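Side-chain contacts in xyloglucan-specific endo-beta-1,4-glucanase (Uncultured bacterium, PDB 4W88), which probably cleaves internal beta-1,4-glucosidic bonds of xyloglucan, as a glycoside hydrolase family 5 enzyme that is specific for this plant cell-wall polysaccharide: residues Y108-D113 with N171-A176; M147-M152 with K157-G162; I195-H200 with E204-D209. The protein carries 1 engineered substitution. All blocks are in the same frame, centred on the assembly; numbering follows the deposited sequence. Where two conformers were deposited one is given.

Contact 1 of 3, residues Y108-D113 with N171-A176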
loop_
_atom_site.group_PDB
_atom_site.type_symbol
_atom_site.label_atom_id
_atom_site.label_comp_id
_atom_site.label_asym_id
_atom_site.label_seq_id
_atom_site.Cartn_x
_atom_site.Cartn_y
_atom_site.Cartn_z
ATOM N N TYR A 108 -16.337 -1.645 -5.641
ATOM C CA TYR A 108 -17.492 -0.749 -5.590
ATOM C C TYR A 108 -17.446 0.100 -6.861
ATOM O O TYR A 108 -17.876 -0.369 -7.938
ATOM C CB TYR A 108 -17.493 0.055 -4.287
ATOM C CG TYR A 108 -17.768 -0.807 -3.085
ATOM C CD1 TYR A 108 -19.045 -1.241 -2.767
ATOM C CD2 TYR A 108 -16.699 -1.305 -2.334
ATOM C CE1 TYR A 108 -19.270 -2.126 -1.713
ATOM C CE2 TYR A 108 -16.913 -2.213 -1.333
ATOM C CZ TYR A 108 -18.201 -2.568 -0.972
ATOM O OH TYR A 108 -18.461 -3.496 -0.006
ATOM N N TRP A 109 -17.028 1.348 -6.740
ATOM C CA TRP A 109 -17.095 2.303 -7.810
ATOM C C TRP A 109 -15.843 2.381 -8.689
ATOM O O TRP A 109 -15.922 2.860 -9.840
ATOM C CB TRP A 109 -17.327 3.689 -7.182
ATOM C CG TRP A 109 -16.243 4.111 -6.192
ATOM C CD1 TRP A 109 -16.184 3.823 -4.892
ATOM C CD2 TRP A 109 -15.077 4.901 -6.508
ATOM N NE1 TRP A 109 -15.023 4.366 -4.347
ATOM C CE2 TRP A 109 -14.346 5.046 -5.327
ATOM C CE3 TRP A 109 -14.578 5.464 -7.687
ATOM C CZ2 TRP A 109 -13.158 5.705 -5.277
ATOM C CZ3 TRP A 109 -13.386 6.151 -7.646
ATOM C CH2 TRP A 109 -12.681 6.266 -6.425
ATOM N N LEU A 110 -14.689 1.934 -8.151
ATOM C CA LEU A 110 -13.411 2.125 -8.833
ATOM C C LEU A 110 -13.138 0.940 -9.778
ATOM O O LEU A 110 -12.368 0.021 -9.463
ATOM C CB LEU A 110 -12.260 2.378 -7.874
ATOM C CG LEU A 110 -11.122 3.243 -8.412
ATOM C CD1 LEU A 110 -10.060 3.483 -7.341
ATOM C CD2 LEU A 110 -10.436 2.646 -9.625
ATOM N N LYS A 111 -13.868 0.928 -10.883
ATOM C CA LYS A 111 -13.793 -0.098 -11.929
ATOM C C LYS A 111 -13.298 0.641 -13.165
ATOM O O LYS A 111 -13.950 1.598 -13.617
ATOM C CB LYS A 111 -15.143 -0.705 -12.176
ATOM C CG LYS A 111 -15.807 -1.141 -10.904
ATOM C CD LYS A 111 -15.832 -2.578 -10.752
ATOM C CE LYS A 111 -16.606 -3.086 -9.562
ATOM N NZ LYS A 111 -16.175 -4.485 -9.235
ATOM N N THR A 112 -12.119 0.254 -13.689
ATOM C CA THR A 112 -11.404 1.072 -14.690
ATOM C C THR A 112 -11.931 0.932 -16.126
ATOM O O THR A 112 -11.260 0.415 -16.975
ATOM C CB THR A 112 -9.902 0.749 -14.641
ATOM O OG1 THR A 112 -9.718 -0.641 -14.738
ATOM C CG2 THR A 112 -9.327 1.286 -13.372
ATOM N N ASP A 113 -13.170 1.341 -16.342
ATOM C CA ASP A 113 -13.731 1.424 -17.657
ATOM C C ASP A 113 -13.363 2.753 -18.247
ATOM O O ASP A 113 -13.775 3.804 -17.762
ATOM C CB ASP A 113 -15.238 1.237 -17.567
ATOM C CG ASP A 113 -15.929 1.377 -18.893
ATOM O OD1 ASP A 113 -15.297 1.727 -19.946
ATOM O OD2 ASP A 113 -17.141 1.144 -18.852
ATOM N N ASN A 171 -3.392 6.946 -15.669
ATOM C CA ASN A 171 -2.654 8.218 -15.678
ATOM C C ASN A 171 -3.553 9.454 -15.372
ATOM O O ASN A 171 -3.127 10.346 -14.616
ATOM C CB ASN A 171 -1.841 8.478 -16.978
ATOM C CG ASN A 171 -0.756 7.465 -17.189
ATOM O OD1 ASN A 171 -0.147 6.956 -16.249
ATOM N ND2 ASN A 171 -0.546 7.106 -18.444
ATOM N N ALA A 172 -4.752 9.477 -15.957
ATOM C CA ALA A 172 -5.706 10.540 -15.692
ATOM C C ALA A 172 -6.139 10.556 -14.221
ATOM O O ALA A 172 -6.218 11.580 -13.596
ATOM C CB ALA A 172 -6.927 10.376 -16.583
HETATM N N MSE A 173 -6.331 9.385 -13.652
HETATM C CA MSE A 173 -6.792 9.247 -12.256
HETATM C C MSE A 173 -5.673 9.715 -11.311
HETATM O O MSE A 173 -5.945 10.382 -10.323
HETATM C CB MSE A 173 -7.306 7.818 -11.903
HETATM C CG MSE A 173 -8.601 7.584 -12.686
HETATM SE SE MSE A 173 -9.364 5.822 -12.262
HETATM C CE MSE A 173 -10.222 6.280 -10.546
ATOM N N ASN A 174 -4.427 9.309 -11.581
ATOM C CA ASN A 174 -3.259 9.750 -10.760
ATOM C C ASN A 174 -3.248 11.300 -10.731
ATOM O O ASN A 174 -3.008 11.914 -9.689
ATOM C CB ASN A 174 -1.926 9.199 -11.300
ATOM C CG ASN A 174 -1.687 7.751 -10.921
ATOM O OD1 ASN A 174 -2.200 7.252 -9.890
ATOM N ND2 ASN A 174 -0.912 7.056 -11.750
ATOM N N LYS A 175 -3.453 11.924 -11.901
ATOM C CA LYS A 175 -3.452 13.395 -12.002
ATOM C C LYS A 175 -4.562 14.010 -11.214
ATOM O O LYS A 175 -4.379 15.053 -10.601
ATOM C CB LYS A 175 -3.560 13.948 -13.454
ATOM C CG LYS A 175 -2.538 13.479 -14.339
ATOM C CD LYS A 175 -2.408 14.375 -15.562
ATOM C CE LYS A 175 -2.146 13.454 -16.727
ATOM N NZ LYS A 175 -1.645 14.125 -17.950
ATOM N N ALA A 176 -5.718 13.366 -11.233
ATOM C CA ALA A 176 -6.897 13.895 -10.554
ATOM C C ALA A 176 -6.655 13.920 -9.034
ATOM O O ALA A 176 -7.027 14.832 -8.329
ATOM C CB ALA A 176 -8.087 13.062 -10.867
#
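Leu-110 is the centre of an inverse gamma turn (phi/psi -89°/74°), and from this irregular backbone it meets Met-173 on the regular helix 164-182. The fold is the TIM barrel of family 5. The loop after barrel strand 97-101 here packs against the helix that follows strand 142-145. The turn is closed only weakly, by Lys-111 N to Trp-109 O. A second inverse gamma turn is centred on Thr-112, where Asp-113 N bonds Lys-111 O at 2.8 Å.

Met-173, a selenomethionine, carries the helix side of the contact. Its CB points at the loop, and the chain runs straight out to SE before it bends at chi3 (80°). That bend sets the terminal methyl against the leucine. Leu-110 and Met-173 reach toward each other tip to tip. Met-173 CE lies 3.8 Å from Leu-110 CD2 and equally far from Leu-110 CG.

Trp-109 joins through CZ3 of its six-membered ring, which the methyl approaches obliquely. Leu-110 CB lies over one face of the indole, near its rim. The indole N-H does not serve this apolar patch, since NE1 bonds Glu-105. Leu-120 of helix 117-134 touches Met-173 as well. No hydrogen bond joins the two segments. The looser approach is that of Trp-109 CZ3 to Met-173 CE, at 4.3 Å.

Contact 2 of 3, residues M147-M152 with K157-G162. With BGC (beta-D-glucopyranose), chain C; BGC (beta-D-glucopyranose), chain B; GAL (beta-D-galactopyranose), chain D; XYS (alpha-D-xylopyranose), chain E.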
loop_
_atom_site.group_PDB
_atom_site.type_symbol
_atom_site.label_atom_id
_atom_site.label_comp_id
_atom_site.label_asym_id
_atom_site.label_seq_id
_atom_site.Cartn_x
_atom_site.Cartn_y
_atom_site.Cartn_z
HETATM N N MSE A 147 -4.705 5.386 -4.697
HETATM C CA MSE A 147 -5.481 4.201 -5.063
HETATM C C MSE A 147 -4.693 2.974 -4.681
HETATM O O MSE A 147 -3.454 3.010 -4.554
HETATM C CB MSE A 147 -5.777 4.137 -6.593
HETATM C CG MSE A 147 -6.489 5.394 -7.061
HETATM SE SE MSE A 147 -6.840 5.271 -9.009
HETATM C CE MSE A 147 -5.105 5.861 -9.666
ATOM N N ASN A 148 -5.430 1.863 -4.583
ATOM C CA ASN A 148 -4.839 0.535 -4.322
ATOM C C ASN A 148 -5.267 -0.429 -5.401
ATOM O O ASN A 148 -6.476 -0.681 -5.584
ATOM C CB ASN A 148 -5.298 -0.020 -2.997
ATOM C CG ASN A 148 -4.624 -1.334 -2.666
ATOM O OD1 ASN A 148 -3.406 -1.352 -2.447
ATOM N ND2 ASN A 148 -5.378 -2.430 -2.785
ATOM N N GLU A 149 -4.295 -0.902 -6.169
ATOM C CA GLU A 149 -4.535 -1.868 -7.218
ATOM C C GLU A 149 -5.690 -1.539 -8.160
ATOM O O GLU A 149 -6.541 -2.375 -8.399
ATOM C CB GLU A 149 -4.626 -3.250 -6.648
ATOM C CG GLU A 149 -3.382 -3.671 -5.890
ATOM C CD GLU A 149 -3.370 -5.086 -5.325
ATOM O OE1 GLU A 149 -4.435 -5.753 -5.230
ATOM O OE2 GLU A 149 -2.233 -5.533 -4.906
ATOM N N PRO A 150 -5.771 -0.287 -8.599
ATOM C CA PRO A 150 -6.916 0.100 -9.439
ATOM C C PRO A 150 -6.969 -0.751 -10.711
ATOM O O PRO A 150 -5.932 -0.934 -11.360
ATOM C CB PRO A 150 -6.644 1.562 -9.739
ATOM C CG PRO A 150 -5.114 1.714 -9.665
ATOM C CD PRO A 150 -4.789 0.816 -8.471
ATOM N N ARG A 151 -8.139 -1.263 -11.057
ATOM C CA ARG A 151 -8.250 -2.243 -12.120
ATOM C C ARG A 151 -9.721 -2.502 -12.430
ATOM O O ARG A 151 -10.598 -1.934 -11.759
ATOM C CB ARG A 151 -7.552 -3.579 -11.729
ATOM C CG ARG A 151 -8.207 -4.254 -10.521
ATOM C CD ARG A 151 -7.356 -5.321 -9.811
ATOM N NE ARG A 151 -8.141 -6.040 -8.809
ATOM C CZ ARG A 151 -8.448 -5.627 -7.585
ATOM N NH1 ARG A 151 -8.072 -4.468 -7.142
ATOM N NH2 ARG A 151 -9.144 -6.398 -6.771
HETATM N N MSE A 152 -9.986 -3.393 -13.397
HETATM C CA MSE A 152 -11.343 -3.884 -13.680
HETATM C C MSE A 152 -11.339 -5.351 -13.191
HETATM O O MSE A 152 -10.845 -6.275 -13.903
HETATM C CB MSE A 152 -11.667 -3.835 -15.187
HETATM C CG MSE A 152 -12.982 -4.558 -15.483
HETATM SE SE MSE A 152 -14.465 -3.448 -14.865
HETATM C CE MSE A 152 -14.735 -4.302 -13.138
ATOM N N LYS A 157 -7.051 -9.070 -18.238
ATOM C CA LYS A 157 -5.732 -8.502 -17.867
ATOM C C LYS A 157 -5.711 -7.836 -16.498
ATOM O O LYS A 157 -4.809 -7.042 -16.203
ATOM C CB LYS A 157 -5.207 -7.569 -18.977
ATOM C CG LYS A 157 -4.898 -8.326 -20.287
ATOM C CD LYS A 157 -4.301 -7.436 -21.347
ATOM C CE LYS A 157 -2.763 -7.505 -21.377
ATOM N NZ LYS A 157 -2.144 -6.956 -20.109
ATOM N N GLU A 158 -6.672 -8.180 -15.654
ATOM C CA GLU A 158 -6.756 -7.660 -14.295
ATOM C C GLU A 158 -5.425 -7.658 -13.570
ATOM O O GLU A 158 -5.055 -6.683 -12.908
ATOM C CB GLU A 158 -7.770 -8.491 -13.516
ATOM C CG GLU A 158 -7.966 -8.027 -12.072
ATOM C CD GLU A 158 -8.955 -8.804 -11.232
ATOM O OE1 GLU A 158 -9.524 -9.813 -11.716
ATOM O OE2 GLU A 158 -9.131 -8.366 -10.075
ATOM N N TRP A 159 -4.689 -8.770 -13.677
ATOM C CA TRP A 159 -3.439 -8.923 -12.941
ATOM C C TRP A 159 -2.213 -8.881 -13.802
ATOM O O TRP A 159 -1.174 -9.293 -13.361
ATOM C CB TRP A 159 -3.491 -10.214 -12.106
ATOM C CG TRP A 159 -4.585 -10.175 -11.045
ATOM C CD1 TRP A 159 -5.692 -10.988 -10.949
ATOM C CD2 TRP A 159 -4.687 -9.258 -9.952
ATOM N NE1 TRP A 159 -6.422 -10.676 -9.833
ATOM C CE2 TRP A 159 -5.864 -9.579 -9.232
ATOM C CE3 TRP A 159 -3.919 -8.193 -9.517
ATOM C CZ2 TRP A 159 -6.227 -8.892 -8.076
ATOM C CZ3 TRP A 159 -4.289 -7.520 -8.410
ATOM C CH2 TRP A 159 -5.415 -7.829 -7.710
ATOM N N SER A 160 -2.313 -8.446 -15.047
ATOM C CA SER A 160 -1.152 -8.282 -15.890
ATOM C C SER A 160 -1.027 -6.876 -16.414
ATOM O O SER A 160 -0.519 -6.678 -17.525
ATOM C CB SER A 160 -1.189 -9.282 -17.049
ATOM O OG SER A 160 -2.342 -9.088 -17.857
ATOM N N GLY A 161 -1.443 -5.876 -15.639
ATOM C CA GLY A 161 -1.280 -4.461 -16.033
ATOM C C GLY A 161 -2.348 -3.858 -16.933
ATOM O O GLY A 161 -2.169 -2.732 -17.436
ATOM N N GLY A 162 -3.438 -4.606 -17.156
ATOM C CA GLY A 162 -4.566 -4.056 -17.883
ATOM C C GLY A 162 -4.333 -3.895 -19.373
ATOM O O GLY A 162 -3.391 -4.442 -19.911
HETATM C C2 BGC C . -3.249 -11.131 -5.705
HETATM C C3 BGC C . -3.340 -9.790 -4.959
HETATM C C4 BGC C . -2.007 -9.134 -4.831
HETATM C C5 BGC C . -1.529 -9.311 -6.329
HETATM C C6 BGC C . -0.175 -8.713 -6.295
HETATM C C1 BGC C . -2.876 -11.174 -7.144
HETATM O O2 BGC C . -4.550 -11.473 -5.829
HETATM O O3 BGC C . -3.847 -10.101 -3.684
HETATM O O4 BGC C . -2.098 -7.898 -3.949
HETATM O O5 BGC C . -1.653 -10.705 -6.953
HETATM O O6 BGC C . 0.466 -8.480 -7.523
HETATM C C2 BGC B . -1.519 -13.935 -10.839
HETATM C C3 BGC B . -0.961 -13.080 -9.657
HETATM C C4 BGC B . -2.234 -12.489 -9.095
HETATM C C5 BGC B . -3.241 -13.657 -9.245
HETATM C C6 BGC B . -4.715 -13.271 -9.079
HETATM C C1 BGC B . -2.225 -15.292 -10.590
HETATM O O1 BGC B . -2.544 -16.393 -11.613
HETATM O O2 BGC B . -0.427 -14.348 -11.517
HETATM O O3 BGC B . 0.036 -12.158 -10.087
HETATM O O4 BGC B . -2.535 -12.457 -7.734
HETATM O O5 BGC B . -3.379 -14.590 -10.332
HETATM O O6 BGC B . -5.217 -13.921 -7.884
HETATM C C1 GAL D . -9.603 -13.117 -8.723
HETATM C C2 GAL D . -10.157 -12.405 -9.994
HETATM C C3 GAL D . -11.343 -13.315 -10.368
HETATM C C4 GAL D . -10.857 -14.734 -10.697
HETATM C C5 GAL D . -10.352 -15.271 -9.366
HETATM C C6 GAL D . -10.065 -16.747 -9.383
HETATM O O2 GAL D . -10.744 -11.114 -9.904
HETATM O O3 GAL D . -12.153 -12.754 -11.372
HETATM O O4 GAL D . -9.843 -14.713 -11.693
HETATM O O5 GAL D . -9.223 -14.472 -9.021
HETATM O O6 GAL D . -10.005 -17.187 -8.069
HETATM C C1 XYS E . -6.605 -14.136 -7.428
HETATM C C2 XYS E . -7.780 -13.156 -7.043
HETATM C C3 XYS E . -7.338 -12.054 -6.056
HETATM C C4 XYS E . -6.693 -12.711 -4.804
HETATM C C5 XYS E . -5.784 -13.910 -5.129
HETATM O O2 XYS E . -8.417 -12.512 -8.204
HETATM O O3 XYS E . -8.437 -11.143 -5.730
HETATM O O4 XYS E . -5.857 -11.792 -4.015
HETATM O O5 XYS E . -6.347 -14.767 -6.132
HETATM O O HOH W 1 -10.050 -9.069 -7.600
#
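Glu-158 OE2 is gripped by Arg-151 NE and by a water. Arg-151 NE and Glu-158 OE2 form a salt bridge of 2.8 Å, fairly straight at 162°, on the anti lone pair of OE2. Guanidinium and carboxylate are nearly coplanar. The water also accepts from Arg-151 NH2. Arg-151 NH1 bonds Glu-149 O at 2.9 Å, which helps fix the guanidinium.

Trp-159 lies between protein and sugar. Arg-151 CD makes a CH-pi contact with one face, 4.1 Å from the centroid of the six-membered ring. The glucose of chain C puts C1 over the opposite face. At the ring edge, NE1 donates to xylose O2 at 3.2 Å. Glu-149 OE1 is also at the edge, 3.4 Å from Trp-159 CH2, while Glu-149 OE2 accepts from O4 of the chain C glucose at 2.6 Å. Galactose O2 donates to Glu-158 OE1 at 2.5 Å. With an alanine for Trp-159, xylose O2 would probably lose its donor, and the chain C glucose and Arg-151 CD their ring faces.

This loop, between barrel strand 142-145 and helix 164-182, supplies part of the glycan pocket; Tyr-225, Tyr-228 and Tyr-232 line it too. His-223 ND1, ending strand 218-223, hydrogen-bonds Glu-149 OE2.

Contact 3 of 3, residues I195-H200 with E204-D209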
loop_
_atom_site.group_PDB
_atom_site.type_symbol
_atom_site.label_atom_id
_atom_site.label_comp_id
_atom_site.label_asym_id
_atom_site.label_seq_id
_atom_site.Cartn_x
_atom_site.Cartn_y
_atom_site.Cartn_z
ATOM N N ILE A 195 1.492 7.749 -6.279
ATOM C CA ILE A 195 0.679 7.340 -7.388
ATOM C C ILE A 195 0.964 5.851 -7.649
ATOM O O ILE A 195 1.834 5.237 -7.003
ATOM C CB ILE A 195 0.948 8.213 -8.640
ATOM C CG1 ILE A 195 2.360 8.041 -9.188
ATOM C CG2 ILE A 195 0.548 9.663 -8.386
ATOM C CD1 ILE A 195 2.571 8.598 -10.597
ATOM N N CYS A 196 0.307 5.259 -8.641
ATOM C CA CYS A 196 0.500 3.845 -8.907
ATOM C C CYS A 196 0.294 3.509 -10.367
ATOM O O CYS A 196 -0.285 4.286 -11.137
ATOM C CB CYS A 196 -0.453 2.989 -8.036
ATOM S SG CYS A 196 -2.192 3.198 -8.366
ATOM N N THR A 197 0.766 2.310 -10.736
ATOM C CA THR A 197 0.421 1.699 -11.978
ATOM C C THR A 197 -0.924 0.952 -11.897
ATOM O O THR A 197 -1.460 0.701 -10.821
ATOM C CB THR A 197 1.485 0.662 -12.341
ATOM O OG1 THR A 197 1.603 -0.200 -11.218
ATOM C CG2 THR A 197 2.851 1.296 -12.712
ATOM N N TYR A 198 -1.434 0.559 -13.058
ATOM C CA TYR A 198 -2.630 -0.284 -13.124
ATOM C C TYR A 198 -2.348 -1.527 -12.265
ATOM O O TYR A 198 -1.287 -2.172 -12.420
ATOM C CB TYR A 198 -2.879 -0.748 -14.556
ATOM C CG TYR A 198 -4.130 -1.565 -14.696
ATOM C CD1 TYR A 198 -4.173 -2.961 -14.408
ATOM C CD2 TYR A 198 -5.320 -0.978 -15.121
ATOM C CE1 TYR A 198 -5.382 -3.655 -14.540
ATOM C CE2 TYR A 198 -6.494 -1.704 -15.305
ATOM C CZ TYR A 198 -6.529 -3.027 -15.038
ATOM O OH TYR A 198 -7.704 -3.709 -15.211
ATOM N N GLY A 199 -3.254 -1.852 -11.340
ATOM C CA GLY A 199 -3.063 -3.011 -10.468
ATOM C C GLY A 199 -1.865 -3.005 -9.534
ATOM O O GLY A 199 -1.539 -4.071 -8.979
ATOM N N HIS A 200 -1.179 -1.861 -9.388
ATOM C CA HIS A 200 0.140 -1.814 -8.798
ATOM C C HIS A 200 1.129 -2.819 -9.449
ATOM O O HIS A 200 2.099 -3.262 -8.810
ATOM C CB HIS A 200 0.036 -2.047 -7.304
ATOM C CG HIS A 200 -0.255 -0.830 -6.465
ATOM N ND1 HIS A 200 -1.472 -0.184 -6.459
ATOM C CD2 HIS A 200 0.539 -0.131 -5.618
ATOM C CE1 HIS A 200 -1.431 0.835 -5.620
ATOM N NE2 HIS A 200 -0.215 0.896 -5.111
ATOM N N GLU A 204 6.900 -4.781 -17.642
ATOM C CA GLU A 204 7.502 -3.784 -18.508
ATOM C C GLU A 204 6.459 -2.909 -19.248
ATOM O O GLU A 204 6.578 -1.660 -19.192
ATOM C CB GLU A 204 8.562 -4.379 -19.492
ATOM C CG GLU A 204 9.114 -3.285 -20.390
ATOM C CD GLU A 204 10.430 -3.660 -21.011
ATOM O OE1 GLU A 204 10.714 -4.859 -21.117
ATOM O OE2 GLU A 204 11.155 -2.737 -21.339
ATOM N N PRO A 205 5.440 -3.540 -19.911
ATOM C CA PRO A 205 4.474 -2.712 -20.613
ATOM C C PRO A 205 3.732 -1.723 -19.667
ATOM O O PRO A 205 3.380 -0.587 -20.061
ATOM C CB PRO A 205 3.500 -3.751 -21.217
ATOM C CG PRO A 205 4.253 -5.024 -21.241
ATOM C CD PRO A 205 5.113 -4.974 -20.040
ATOM N N THR A 206 3.481 -2.158 -18.420
ATOM C CA THR A 206 2.752 -1.324 -17.471
ATOM C C THR A 206 3.603 -0.127 -17.059
ATOM O O THR A 206 3.098 0.986 -16.952
ATOM C CB THR A 206 2.422 -2.143 -16.234
ATOM O OG1 THR A 206 1.980 -3.459 -16.621
ATOM C CG2 THR A 206 1.430 -1.440 -15.337
ATOM N N LEU A 207 4.900 -0.351 -16.849
ATOM C CA LEU A 207 5.775 0.751 -16.451
ATOM C C LEU A 207 6.025 1.691 -17.625
ATOM O O LEU A 207 6.078 2.895 -17.420
ATOM C CB LEU A 207 7.089 0.207 -15.915
ATOM C CG LEU A 207 7.085 -0.549 -14.586
ATOM C CD1 LEU A 207 8.469 -1.166 -14.338
ATOM C CD2 LEU A 207 6.698 0.373 -13.452
ATOM N N LYS A 208 6.233 1.125 -18.833
ATOM C CA LYS A 208 6.424 1.914 -20.057
ATOM C C LYS A 208 5.268 2.906 -20.252
ATOM O O LYS A 208 5.479 4.001 -20.713
ATOM C CB LYS A 208 6.588 0.993 -21.274
ATOM C CG LYS A 208 6.851 1.670 -22.583
ATOM C CD LYS A 208 7.027 0.624 -23.698
ATOM C CE LYS A 208 8.285 -0.234 -23.519
ATOM N NZ LYS A 208 8.596 -1.129 -24.680
ATOM N N ASP A 209 4.058 2.567 -19.851
ATOM C CA ASP A 209 2.930 3.477 -20.092
ATOM C C ASP A 209 2.661 4.451 -18.969
ATOM O O ASP A 209 1.732 5.223 -19.072
ATOM C CB ASP A 209 1.634 2.686 -20.350
ATOM C CG ASP A 209 1.570 2.118 -21.758
ATOM O OD1 ASP A 209 2.416 2.486 -22.605
ATOM O OD2 ASP A 209 0.695 1.290 -22.036
HETATM O O HOH W 2 0.075 1.688 -15.399
#
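Thr-197 and Thr-206 face each other with their side chains crossed at about a right angle. The first follows barrel strand 193-196, and the second lies on the short helix 204-208 of the same beta-alpha-beta unit. Both CB atoms point toward the other segment. The methyl of Thr-206 does the closest touching. Thr-206 CG2 reaches Thr-197 CB at 3.7 Å and Thr-197 CG2 at 4.0 Å.

The torsions sort methyl from hydroxyl. In Thr-206, CG2 is anti to the backbone N (chi1 -42°, measured to OG1), which aims the methyl at Thr-197. In Thr-197, chi1 of 53° sets OG1 between the backbone N and the carbonyl carbon, while CG2 lies anti to the carbonyl carbon. Both hydroxyls bond Asn-201, in the short link between the segments. Thr-197 OG1 bonds Asn-201 O, and Thr-206 OG1 bonds Asn-201 OD1.

Leu-207 starts off pointing away from the strand side. Its CD2 still comes round to Thr-197 CG2, also at 4.0 Å, so the methyl of Thr-197 meets both helix residues. Tyr-198 sends its ring elsewhere, toward Glu-166. It nears Thr-206 CG2 mainly with backbone, Tyr-198 O at 4.1 Å, and with CB at 4.4 Å. A water accepts from Tyr-198 N at 3.0 Å and donates weakly to Thr-206 O.

No direct hydrogen bond joins the segments. Apolar packing therefore carries most of the direct contact, while the polar ends of both threonines are satisfied by the link.

All three contacts lie on the same side of the chain's centre, among strands 97-101, 142-145 and 193-196 and what follows them. Contact 2 falls within the chain span between the two segments of contact 1, and contact 3 comes after both. Centres of contacts 1 and 2 are about 11 Å apart, those of 1 and 3 about 13 Å, and those of 2 and 3 about 9 Å. Polar bonds probably tie them together: Thr-112 N to Arg-151 O, Asn-174 ND2 to Cys-196 O, and Gly-199 N to Pro-150 O. Only contact 2 touches the glycan. The other two pack loops and helices beside that sugar-binding loop.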